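Local coordinates for SusD-like carbohydrate binding protein BF1063 (Bacteroides fragilis NCTC 9343, PDB 3I4G) that probably binds carbohydrate at the outer membrane surface of a gut Bacteroides, in the manner of SusD, at residues 44-49 and 96-101; 90-95 and 138-143; 238-243 and 384-389; 390-395 and 441-446. One frame throughout, in Å; residues are numbered along the deposited sequence.

Contact 1: residues 44-49 and 96-101. With EDO (1,2-ethanediol), chain G.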
# COMPACT_ATOMS: atom_id res chain seq x y z
N PRO A 44 3.74 0.08 12.59
CA PRO A 44 2.55 -0.61 12.10
C PRO A 44 1.76 -1.30 13.18
O PRO A 44 2.35 -1.88 14.07
CB PRO A 44 3.14 -1.67 11.15
CG PRO A 44 4.42 -1.08 10.68
CD PRO A 44 4.96 -0.41 11.93
N SER A 45 0.44 -1.23 13.11
CA SER A 45 -0.42 -2.04 13.94
C SER A 45 -1.07 -3.16 13.14
O SER A 45 -1.70 -4.05 13.71
CB SER A 45 -1.51 -1.22 14.62
OG SER A 45 -2.35 -0.61 13.68
N ASP A 46 -0.94 -3.11 11.82
CA ASP A 46 -1.52 -4.08 10.91
C ASP A 46 -0.95 -3.87 9.54
O ASP A 46 -0.49 -2.78 9.25
CB ASP A 46 -3.03 -3.91 10.80
CG ASP A 46 -3.67 -5.07 10.10
OD1 ASP A 46 -3.58 -6.16 10.69
OD2 ASP A 46 -4.20 -4.92 8.98
N TRP A 47 -0.99 -4.88 8.67
CA TRP A 47 -0.60 -4.69 7.29
C TRP A 47 -1.43 -3.60 6.62
O TRP A 47 -0.99 -3.05 5.60
CB TRP A 47 -0.77 -5.99 6.50
CG TRP A 47 0.08 -7.10 7.05
CD1 TRP A 47 -0.33 -8.14 7.83
CD2 TRP A 47 1.50 -7.23 6.93
NE1 TRP A 47 0.76 -8.92 8.19
CE2 TRP A 47 1.88 -8.38 7.63
CE3 TRP A 47 2.48 -6.52 6.23
CZ2 TRP A 47 3.20 -8.81 7.68
CZ3 TRP A 47 3.79 -6.98 6.26
CH2 TRP A 47 4.13 -8.09 7.00
N TRP A 48 -2.62 -3.29 7.14
CA TRP A 48 -3.51 -2.31 6.52
C TRP A 48 -3.62 -1.01 7.29
O TRP A 48 -4.39 -0.16 6.90
CB TRP A 48 -4.91 -2.90 6.33
CG TRP A 48 -4.90 -4.15 5.50
CD1 TRP A 48 -4.11 -4.42 4.43
CD2 TRP A 48 -5.74 -5.31 5.67
NE1 TRP A 48 -4.40 -5.65 3.93
CE2 TRP A 48 -5.39 -6.23 4.68
CE3 TRP A 48 -6.73 -5.66 6.57
CZ2 TRP A 48 -5.98 -7.47 4.56
CZ3 TRP A 48 -7.33 -6.89 6.46
CH2 TRP A 48 -6.94 -7.79 5.49
N SER A 49 -2.89 -0.86 8.39
CA SER A 49 -2.91 0.39 9.14
C SER A 49 -2.15 1.46 8.36
O SER A 49 -1.46 1.16 7.37
CB SER A 49 -2.32 0.23 10.54
OG SER A 49 -0.90 0.15 10.53
N TYR A 96 0.61 -12.88 13.79
CA TYR A 96 0.36 -14.12 14.55
C TYR A 96 -0.69 -13.92 15.61
O TYR A 96 -1.41 -14.88 15.96
CB TYR A 96 1.69 -14.71 15.06
CG TYR A 96 2.40 -15.49 13.98
CD1 TYR A 96 1.88 -16.69 13.52
CD2 TYR A 96 3.57 -15.03 13.38
CE1 TYR A 96 2.50 -17.42 12.48
CE2 TYR A 96 4.21 -15.74 12.39
CZ TYR A 96 3.67 -16.94 11.94
OH TYR A 96 4.31 -17.67 10.95
N LYS A 97 -0.84 -12.71 16.13
CA LYS A 97 -1.95 -12.43 17.07
C LYS A 97 -3.28 -12.61 16.32
O LYS A 97 -4.17 -13.32 16.81
CB LYS A 97 -1.86 -11.04 17.67
CG LYS A 97 -2.83 -10.78 18.80
CD LYS A 97 -2.47 -9.56 19.62
CE LYS A 97 -3.33 -9.46 20.88
N ARG A 98 -3.44 -12.00 15.15
CA ARG A 98 -4.66 -12.16 14.42
C ARG A 98 -4.85 -13.63 13.99
O ARG A 98 -5.95 -14.16 14.14
CB ARG A 98 -4.71 -11.27 13.18
CG ARG A 98 -5.93 -11.62 12.38
CD ARG A 98 -6.17 -10.83 11.17
NE ARG A 98 -6.75 -9.52 11.43
CZ ARG A 98 -6.12 -8.38 11.25
NH1 ARG A 98 -4.83 -8.35 10.99
NH2 ARG A 98 -6.78 -7.25 11.40
N ILE A 99 -3.80 -14.30 13.54
CA ILE A 99 -3.90 -15.70 13.15
C ILE A 99 -4.42 -16.52 14.32
O ILE A 99 -5.34 -17.34 14.15
CB ILE A 99 -2.55 -16.21 12.65
CG1 ILE A 99 -2.23 -15.61 11.27
CG2 ILE A 99 -2.53 -17.77 12.60
CD1 ILE A 99 -0.74 -15.72 10.90
N GLY A 100 -3.88 -16.29 15.51
CA GLY A 100 -4.33 -17.08 16.66
C GLY A 100 -5.78 -16.84 16.99
O GLY A 100 -6.50 -17.79 17.27
N TYR A 101 -6.24 -15.59 16.92
CA TYR A 101 -7.66 -15.32 17.16
C TYR A 101 -8.52 -15.93 16.04
O TYR A 101 -9.61 -16.44 16.33
CB TYR A 101 -7.92 -13.83 17.33
CG TYR A 101 -7.46 -13.31 18.67
CD1 TYR A 101 -8.04 -13.78 19.86
CD2 TYR A 101 -6.49 -12.33 18.77
CE1 TYR A 101 -7.62 -13.30 21.10
CE2 TYR A 101 -6.09 -11.83 20.01
CZ TYR A 101 -6.64 -12.32 21.15
OH TYR A 101 -6.23 -11.81 22.37
C1 EDO G . -6.55 -3.20 10.50
O1 EDO G . -6.38 -4.32 11.40
C2 EDO G . -8.00 -2.98 10.17
O2 EDO G . -8.55 -4.15 9.52
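Asp46 reaches out of the loop before helix 50-54 to meet Arg98 on helix 86-109, and its carboxylate has a separate task for each oxygen. At the base of the side chain, CB of Asp46 lies 3.4 Å from O1 of a bound 1,2-ethanediol, a molecule that probably came from the crystallisation liquor. Asp46 CG is closer still to the diol O1, at 3.1 Å. It sits anti to the backbone N (chi1 -168°), which places the carboxylate between the arginine and its own turn, OD1 outward and OD2 back. OD1 receives NH1 of Arg98 in a salt bridge on its syn side, 20° out of the carboxylate plane. The separation of 2.5 Å between Asp46 OD1 and Arg98 NH1 is unusually short and belongs to one of two conformers of the aspartate, so the exact length and angle are doubtful. OD2 of Asp46 takes the backbone N of Trp48 at 2.9 Å from above the carboxylate plane, making an Asx turn within the type I turn 46-49. The two flat groups are steeply inclined, 75° apart, and Asp46 and the diol both meet the guanidinium at its edge. There Arg98 NH2 donates to the diol O1 at 3.0 Å, while NE and NH2 bond the carbonyls of Leu31 and Tyr32 at the C-terminal end of helix 21-33. In this SusD-like fold the loop is thus tied to a long helix by a buried ion pair. The oxygens ranged along the guanidinium edge would probably stabilise its positive charge.

Contact 2: residues 90-95 and 138-143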
# COMPACT_ATOMS: atom_id res chain seq x y z
N ARG A 90 6.91 -5.96 14.99
CA ARG A 90 5.49 -5.58 15.01
C ARG A 90 4.70 -6.30 13.94
O ARG A 90 3.60 -6.79 14.20
CB ARG A 90 5.26 -4.08 14.81
CG ARG A 90 5.67 -3.16 15.97
CD ARG A 90 4.71 -3.21 17.13
NE ARG A 90 3.40 -2.67 16.80
CZ ARG A 90 2.30 -2.79 17.55
NH1 ARG A 90 2.31 -3.43 18.71
NH2 ARG A 90 1.15 -2.26 17.13
N TYR A 91 5.19 -6.27 12.71
CA TYR A 91 4.46 -6.95 11.64
C TYR A 91 4.28 -8.43 12.00
O TYR A 91 3.20 -8.99 11.82
CB TYR A 91 5.18 -6.83 10.32
CG TYR A 91 5.05 -5.52 9.57
CD1 TYR A 91 3.82 -5.12 9.07
CD2 TYR A 91 6.16 -4.75 9.26
CE1 TYR A 91 3.70 -3.99 8.27
CE2 TYR A 91 6.04 -3.58 8.47
CZ TYR A 91 4.80 -3.24 7.97
OH TYR A 91 4.75 -2.12 7.16
N TRP A 92 5.34 -9.07 12.48
CA TRP A 92 5.27 -10.47 12.88
C TRP A 92 4.23 -10.71 13.98
O TRP A 92 3.34 -11.61 13.87
CB TRP A 92 6.63 -10.93 13.39
CG TRP A 92 6.69 -12.35 13.88
CD1 TRP A 92 6.38 -12.81 15.11
CD2 TRP A 92 7.16 -13.50 13.13
NE1 TRP A 92 6.58 -14.18 15.18
CE2 TRP A 92 7.08 -14.62 13.99
CE3 TRP A 92 7.65 -13.69 11.84
CZ2 TRP A 92 7.48 -15.90 13.58
CZ3 TRP A 92 8.02 -14.97 11.44
CH2 TRP A 92 7.94 -16.04 12.31
N GLU A 93 4.33 -9.98 15.07
CA GLU A 93 3.44 -10.27 16.18
C GLU A 93 1.99 -9.91 15.87
O GLU A 93 1.09 -10.69 16.22
CB GLU A 93 3.90 -9.55 17.43
CG GLU A 93 3.65 -8.10 17.44
CD GLU A 93 4.32 -7.42 18.61
OE1 GLU A 93 5.01 -8.10 19.40
OE2 GLU A 93 4.15 -6.18 18.73
N THR A 94 1.72 -8.80 15.19
CA THR A 94 0.32 -8.50 14.88
C THR A 94 -0.24 -9.58 13.95
O THR A 94 -1.43 -9.95 14.08
CB THR A 94 0.12 -7.10 14.30
OG1 THR A 94 0.84 -6.99 13.06
CG2 THR A 94 0.57 -6.03 15.29
N SER A 95 0.57 -10.10 13.05
CA SER A 95 0.11 -11.18 12.16
C SER A 95 -0.30 -12.40 12.95
O SER A 95 -1.39 -12.93 12.79
CB SER A 95 1.19 -11.58 11.17
OG SER A 95 1.58 -10.50 10.31
N SER A 138 5.10 -12.98 1.83
CA SER A 138 5.71 -12.02 0.94
C SER A 138 7.08 -11.55 1.42
O SER A 138 7.97 -11.28 0.61
CB SER A 138 4.80 -10.80 0.79
OG SER A 138 3.57 -11.11 0.13
N TYR A 139 7.26 -11.45 2.74
CA TYR A 139 8.43 -10.78 3.28
C TYR A 139 9.35 -11.67 4.11
O TYR A 139 10.56 -11.68 3.88
CB TYR A 139 7.96 -9.55 4.09
CG TYR A 139 7.16 -8.56 3.24
CD1 TYR A 139 7.72 -7.98 2.12
CD2 TYR A 139 5.87 -8.22 3.57
CE1 TYR A 139 7.00 -7.10 1.35
CE2 TYR A 139 5.14 -7.31 2.81
CZ TYR A 139 5.73 -6.75 1.71
OH TYR A 139 5.06 -5.82 0.93
N PHE A 140 8.80 -12.40 5.09
CA PHE A 140 9.59 -13.37 5.84
C PHE A 140 9.76 -14.69 5.06
O PHE A 140 10.73 -15.42 5.26
CB PHE A 140 8.94 -13.67 7.18
CG PHE A 140 8.82 -12.49 8.11
CD1 PHE A 140 9.90 -12.07 8.88
CD2 PHE A 140 7.62 -11.83 8.26
CE1 PHE A 140 9.77 -11.04 9.78
CE2 PHE A 140 7.51 -10.77 9.15
CZ PHE A 140 8.59 -10.43 9.94
N LYS A 141 8.78 -15.02 4.22
CA LYS A 141 8.80 -16.15 3.28
C LYS A 141 8.59 -17.52 3.90
O LYS A 141 7.58 -18.15 3.59
CB LYS A 141 10.05 -16.12 2.39
CG LYS A 141 10.10 -14.80 1.60
CD LYS A 141 10.98 -14.83 0.44
CE LYS A 141 10.86 -13.51 -0.30
NZ LYS A 141 11.74 -13.49 -1.48
N ASN A 142 9.51 -17.98 4.74
CA ASN A 142 9.45 -19.32 5.32
C ASN A 142 9.15 -19.13 6.79
O ASN A 142 9.99 -18.69 7.54
CB ASN A 142 10.78 -20.03 5.07
CG ASN A 142 11.21 -19.93 3.64
OD1 ASN A 142 10.48 -20.28 2.72
ND2 ASN A 142 12.44 -19.41 3.42
N VAL A 143 7.93 -19.45 7.19
CA VAL A 143 7.44 -19.17 8.54
C VAL A 143 6.53 -20.29 9.00
O VAL A 143 6.06 -21.11 8.19
CB VAL A 143 6.66 -17.81 8.58
CG1 VAL A 143 7.57 -16.63 8.12
CG2 VAL A 143 5.38 -17.86 7.75
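Trp92 and Phe140 meet as a T-shaped (edge-to-face) pair, the indole presenting the edge of its six-membered ring to the phenyl face. The ring planes stand 82° apart and the two centroids are 5.1 Å from each other. CE3 of the indole hovers over the middle of the phenyl ring, with all six carbons at similar range; the nearest, Phe140 CZ, is 3.9 Å from Trp92 CE3. Phe140 CZ also lies 4.0 Å from Trp92 CB. CG of Trp92 runs anti to the backbone N (chi1 179°), which brings the end of the side chain to Phe140. This is how helix 86-109 packs on the chain that follows helix 116-139, within the helical N-terminal part of the SusD-like fold. Past Phe140 the chain turns at Lys141, whose phi is positive (76°), and both Phe140 and Val143 direct their side chains at the helix. Val143 runs past the indole in the reverse sense, its CG1 methyl 3.7 Å from Trp92 CZ3 in an oblique approach. Tyr96, one turn further along the helix, touches Trp92 and Val143 as well, while Trp513 meets Phe140 edge-to-face.

Contact 3: residues 238-243 and 384-389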
# COMPACT_ATOMS: atom_id res chain seq x y z
N GLU A 238 -11.36 11.15 -5.14
CA GLU A 238 -12.45 10.74 -4.28
C GLU A 238 -12.42 9.29 -3.88
O GLU A 238 -13.10 8.91 -2.93
CB GLU A 238 -13.82 11.11 -4.93
CG GLU A 238 -14.07 12.62 -4.81
CD GLU A 238 -15.31 13.11 -5.52
OE1 GLU A 238 -16.02 12.31 -6.14
OE2 GLU A 238 -15.58 14.34 -5.44
N LEU A 239 -11.59 8.49 -4.53
CA LEU A 239 -11.35 7.12 -4.07
C LEU A 239 -10.74 7.06 -2.69
O LEU A 239 -10.89 6.04 -2.02
CB LEU A 239 -10.39 6.41 -5.02
CG LEU A 239 -10.88 6.17 -6.44
CD1 LEU A 239 -9.70 5.71 -7.31
CD2 LEU A 239 -12.04 5.17 -6.45
N PHE A 240 -10.10 8.15 -2.27
CA PHE A 240 -9.28 8.14 -1.06
C PHE A 240 -9.80 9.03 0.00
O PHE A 240 -9.08 9.34 0.96
CB PHE A 240 -7.84 8.51 -1.45
CG PHE A 240 -7.34 7.74 -2.66
CD1 PHE A 240 -6.92 6.44 -2.54
CD2 PHE A 240 -7.29 8.32 -3.90
CE1 PHE A 240 -6.51 5.73 -3.62
CE2 PHE A 240 -6.84 7.61 -5.01
CZ PHE A 240 -6.45 6.30 -4.87
N TYR A 241 -11.07 9.45 -0.11
CA TYR A 241 -11.68 10.39 0.83
C TYR A 241 -12.78 9.71 1.64
O TYR A 241 -13.48 8.86 1.11
CB TYR A 241 -12.30 11.57 0.10
CG TYR A 241 -11.42 12.49 -0.67
CD1 TYR A 241 -10.04 12.58 -0.48
CD2 TYR A 241 -12.01 13.36 -1.57
CE1 TYR A 241 -9.27 13.50 -1.21
CE2 TYR A 241 -11.28 14.27 -2.26
CZ TYR A 241 -9.91 14.34 -2.07
OH TYR A 241 -9.20 15.29 -2.79
N PRO A 242 -12.94 10.08 2.91
CA PRO A 242 -13.99 9.46 3.69
C PRO A 242 -15.43 9.69 3.17
O PRO A 242 -16.26 8.78 3.26
CB PRO A 242 -13.79 10.06 5.10
CG PRO A 242 -12.88 11.14 4.99
CD PRO A 242 -12.10 10.96 3.72
N SER A 243 -15.69 10.86 2.59
CA SER A 243 -17.06 11.19 2.19
C SER A 243 -17.53 10.46 0.95
O SER A 243 -18.74 10.37 0.71
CB SER A 243 -17.21 12.70 1.94
OG SER A 243 -16.99 13.47 3.12
N VAL A 384 -7.56 -0.87 0.11
CA VAL A 384 -6.61 -1.97 0.11
C VAL A 384 -6.59 -2.63 -1.26
O VAL A 384 -5.53 -2.95 -1.80
CB VAL A 384 -6.96 -2.96 1.23
CG1 VAL A 384 -5.99 -4.12 1.19
CG2 VAL A 384 -6.89 -2.29 2.60
N ILE A 385 -7.76 -2.86 -1.85
CA ILE A 385 -7.90 -3.40 -3.19
C ILE A 385 -8.83 -2.51 -3.99
O ILE A 385 -10.00 -2.33 -3.63
CB ILE A 385 -8.49 -4.83 -3.21
CG1 ILE A 385 -7.64 -5.82 -2.40
CG2 ILE A 385 -8.69 -5.34 -4.66
CD1 ILE A 385 -6.22 -6.11 -2.92
N ARG A 386 -8.30 -1.94 -5.06
CA ARG A 386 -9.06 -1.14 -6.02
C ARG A 386 -9.20 -1.89 -7.33
O ARG A 386 -8.31 -2.62 -7.78
CB ARG A 386 -8.38 0.23 -6.27
CG ARG A 386 -8.26 1.06 -5.05
CD ARG A 386 -7.98 2.53 -5.31
NE ARG A 386 -6.68 2.90 -5.87
CZ ARG A 386 -6.44 3.28 -7.13
NH1 ARG A 386 -7.34 3.15 -8.12
NH2 ARG A 386 -5.24 3.73 -7.43
N TYR A 387 -10.34 -1.65 -7.99
CA TYR A 387 -10.56 -2.29 -9.31
C TYR A 387 -9.46 -1.91 -10.31
O TYR A 387 -9.13 -2.68 -11.18
CB TYR A 387 -11.94 -1.96 -9.85
CG TYR A 387 -12.42 -2.79 -11.03
CD1 TYR A 387 -12.46 -4.16 -10.97
CD2 TYR A 387 -12.87 -2.17 -12.19
CE1 TYR A 387 -12.94 -4.90 -12.02
CE2 TYR A 387 -13.34 -2.90 -13.25
CZ TYR A 387 -13.38 -4.25 -13.15
OH TYR A 387 -13.90 -5.01 -14.20
N ALA A 388 -8.87 -0.70 -10.22
CA ALA A 388 -7.78 -0.40 -11.13
C ALA A 388 -6.62 -1.38 -10.98
O ALA A 388 -5.98 -1.73 -11.97
CB ALA A 388 -7.26 0.98 -10.89
N GLU A 389 -6.33 -1.83 -9.76
CA GLU A 389 -5.27 -2.82 -9.58
C GLU A 389 -5.69 -4.15 -10.20
O GLU A 389 -4.87 -4.87 -10.78
CB GLU A 389 -4.94 -3.02 -8.10
CG GLU A 389 -3.82 -4.07 -7.95
CD GLU A 389 -3.52 -4.51 -6.54
OE1 GLU A 389 -3.91 -3.82 -5.58
OE2 GLU A 389 -2.86 -5.58 -6.39
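The ring of Phe240 and the guanidinium of Arg386 stand almost perpendicular, their planes 89° apart. Phe240 CZ lies over one face of the guanidinium, 3.8 Å from Arg386 CZ, whereas NH2 of the arginine lies at the ring's edge, near its plane. One face of the phenyl ring is occupied by its own neighbour, with Leu239 CB 3.7 Å above the ring plane and over its centre. The arginine comes from a junction in the C-terminal part of the SusD-like fold. Strand 380-386, antiparallel to strand 254-257, carries a classic beta bulge in which Val384 and Ile385 both face Phe253, and the chain then enters helix 387-400 with Arg386 in the N-cap position. From there Arg386 points its side chain at segment 238-243, and a bend at chi3 (-68°) turns the guanidinium across the end of the phenyl ring. Arg386 NE is 3.6 Å from both Phe240 CE1 and Phe240 CZ, and Arg386 CD packs on Phe240 CE1 at 3.9 Å. The polar end finds its partners elsewhere: NH1 forms salt bridges with Glu250 and Glu447, and NH2 with Glu451. Those carboxylates probably offset the cost of burying the charge, so Phe240 and Leu239 meet a guanidinium whose NH1 and NH2 are already held by carboxylates. Leu239 completes the contact at about a right angle to the arginine side chain, its CD1 methyl approaching obliquely to 3.6 Å from Arg386 NH1.

Contact 4: residues 390-395 and 441-446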
# COMPACT_ATOMS: atom_id res chain seq x y z
N VAL A 390 -6.96 -4.52 -10.06
CA VAL A 390 -7.45 -5.75 -10.68
C VAL A 390 -7.26 -5.73 -12.19
O VAL A 390 -6.80 -6.73 -12.76
CB VAL A 390 -8.96 -5.96 -10.32
CG1 VAL A 390 -9.58 -7.11 -11.10
CG2 VAL A 390 -9.12 -6.17 -8.81
N LEU A 391 -7.61 -4.62 -12.83
CA LEU A 391 -7.47 -4.51 -14.28
C LEU A 391 -6.01 -4.57 -14.70
O LEU A 391 -5.65 -5.29 -15.64
CB LEU A 391 -8.11 -3.22 -14.80
CG LEU A 391 -9.60 -3.07 -14.62
CD1 LEU A 391 -10.09 -1.72 -15.18
CD2 LEU A 391 -10.36 -4.23 -15.29
N LEU A 392 -5.14 -3.86 -13.99
CA LEU A 392 -3.71 -3.90 -14.33
C LEU A 392 -3.09 -5.24 -13.98
O LEU A 392 -2.17 -5.70 -14.65
CB LEU A 392 -2.96 -2.75 -13.67
CG LEU A 392 -3.39 -1.35 -14.07
CD1 LEU A 392 -2.71 -0.28 -13.22
CD2 LEU A 392 -3.14 -1.11 -15.56
N GLY A 393 -3.58 -5.87 -12.93
CA GLY A 393 -3.09 -7.18 -12.56
C GLY A 393 -3.44 -8.23 -13.59
O GLY A 393 -2.62 -9.11 -13.91
N TYR A 394 -4.67 -8.20 -14.09
CA TYR A 394 -5.10 -9.09 -15.16
C TYR A 394 -4.16 -8.96 -16.36
O TYR A 394 -3.66 -9.94 -16.87
CB TYR A 394 -6.54 -8.78 -15.54
CG TYR A 394 -7.07 -9.55 -16.73
CD1 TYR A 394 -7.06 -10.94 -16.75
CD2 TYR A 394 -7.63 -8.91 -17.82
CE1 TYR A 394 -7.54 -11.63 -17.83
CE2 TYR A 394 -8.17 -9.60 -18.88
CZ TYR A 394 -8.10 -10.96 -18.89
OH TYR A 394 -8.63 -11.64 -19.96
N LEU A 395 -3.92 -7.72 -16.79
CA LEU A 395 -3.06 -7.47 -17.95
C LEU A 395 -1.63 -7.95 -17.66
O LEU A 395 -1.03 -8.59 -18.53
CB LEU A 395 -3.10 -6.00 -18.32
CG LEU A 395 -2.29 -5.62 -19.57
CD1 LEU A 395 -2.71 -6.42 -20.81
CD2 LEU A 395 -2.42 -4.11 -19.82
N ARG A 441 3.98 -2.18 -15.82
CA ARG A 441 4.63 -1.93 -14.53
C ARG A 441 4.66 -0.47 -14.24
O ARG A 441 4.41 -0.05 -13.10
CB ARG A 441 6.06 -2.49 -14.48
CG ARG A 441 6.09 -4.00 -14.50
CD ARG A 441 7.47 -4.52 -14.23
NE ARG A 441 7.48 -5.99 -14.21
CZ ARG A 441 8.56 -6.72 -13.97
NH1 ARG A 441 9.73 -6.13 -13.83
NH2 ARG A 441 8.47 -8.06 -13.92
N HIS A 442 4.95 0.33 -15.26
CA HIS A 442 4.97 1.77 -15.07
C HIS A 442 3.57 2.32 -14.77
O HIS A 442 3.41 3.19 -13.90
CB HIS A 442 5.55 2.46 -16.31
CG HIS A 442 5.54 3.94 -16.20
ND1 HIS A 442 4.58 4.72 -16.80
CD2 HIS A 442 6.31 4.77 -15.48
CE1 HIS A 442 4.79 5.99 -16.46
NE2 HIS A 442 5.85 6.04 -15.68
N GLU A 443 2.54 1.85 -15.49
CA GLU A 443 1.21 2.34 -15.24
C GLU A 443 0.79 1.99 -13.83
O GLU A 443 0.14 2.79 -13.16
CB GLU A 443 0.23 1.78 -16.28
CG GLU A 443 -1.13 2.42 -16.19
CD GLU A 443 -1.10 3.90 -16.60
OE1 GLU A 443 -0.26 4.31 -17.47
OE2 GLU A 443 -1.93 4.66 -16.10
N ARG A 444 1.11 0.79 -13.38
CA ARG A 444 0.80 0.38 -12.07
C ARG A 444 1.48 1.30 -11.04
O ARG A 444 0.90 1.69 -10.03
CB ARG A 444 1.24 -1.08 -11.89
CG ARG A 444 0.91 -1.67 -10.60
CD ARG A 444 1.42 -3.15 -10.58
NE ARG A 444 1.16 -3.71 -9.29
CZ ARG A 444 0.13 -4.46 -8.96
NH1 ARG A 444 -0.80 -4.82 -9.85
NH2 ARG A 444 0.05 -4.84 -7.72
N ARG A 445 2.74 1.66 -11.27
CA ARG A 445 3.47 2.58 -10.39
C ARG A 445 2.73 3.90 -10.26
O ARG A 445 2.51 4.41 -9.16
CB ARG A 445 4.87 2.84 -10.93
CG ARG A 445 5.68 3.70 -10.01
CD ARG A 445 7.04 4.06 -10.50
NE ARG A 445 7.80 4.72 -9.39
CZ ARG A 445 9.02 5.20 -9.48
NH1 ARG A 445 9.69 5.16 -10.62
NH2 ARG A 445 9.57 5.76 -8.42
N ILE A 446 2.32 4.45 -11.39
CA ILE A 446 1.62 5.73 -11.36
C ILE A 446 0.25 5.63 -10.73
O ILE A 446 -0.12 6.38 -9.83
CB ILE A 446 1.50 6.30 -12.80
CG1 ILE A 446 2.87 6.57 -13.42
CG2 ILE A 446 0.62 7.56 -12.83
CD1 ILE A 446 3.80 7.42 -12.59
O HOH W 1 -0.19 -5.12 -12.72
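Arg444 NH1 donates to a water at 2.9 Å, and this water passes a weak hydrogen bond of its own, 2.8 Å long, to the backbone oxygen of Leu392, bridging two helices whose side chains make no direct polar bond here. Gly393 CA lies at the guanidinium edge, 4.3 Å from Arg444 NH1. The remaining nitrogens of Arg444 look beyond the two segments: NE forms a salt bridge with Asp457, and NH2 has a long, weak ion pair with Glu389. Helix 387-400 and helix 433-447 pack here as a nearly antiparallel pair within the SusD family region; the axes of the short segments lie 10.3 Å apart with their directions at 164°. Leu392 supplies the apolar part, its side chain directed at the opposing helix and its two methyls dividing the work between neighbouring residues there. CD1 of Leu392 rests on the main chain, 3.8 Å from Arg444 CA and about as near to the backbone N of the same residue, while Leu392 CD2 comes within 4.1 Å of Glu443 CG. Glu443 crosses Leu392 at about a right angle. Its first torsion (chi1 -172°) puts the aliphatic CG beside the leucine, and the bend at chi2 (68°) carries the carboxylate off to other charges. There OE1 pairs with Arg418 and OE2 with Arg318, and Ile414 from helix 414-418 lies against both Leu392 and Glu443.

The four contacts form two pairs along the chain. Contacts 1 and 2 share helix 86-109, with centres 10 Å apart and segments that alternate in sequence; Trp47 NE1 to Ser95 OG and Pro44 O to Arg90 NE probably bond them to each other. Contacts 3 and 4 follow in the SusD family region, their centres about 15 Å apart, joined by helix 387-400, at whose start the bulged strand 380-386 ends. Among these contacts, the N- and C-terminal regions touch at Trp48 and Val384, packing that probably helps join them although the centres of contacts 1 and 3 are 22 Å apart. Contacts 1 and 4, centres about 27 Å apart across the chain's centre, do not touch.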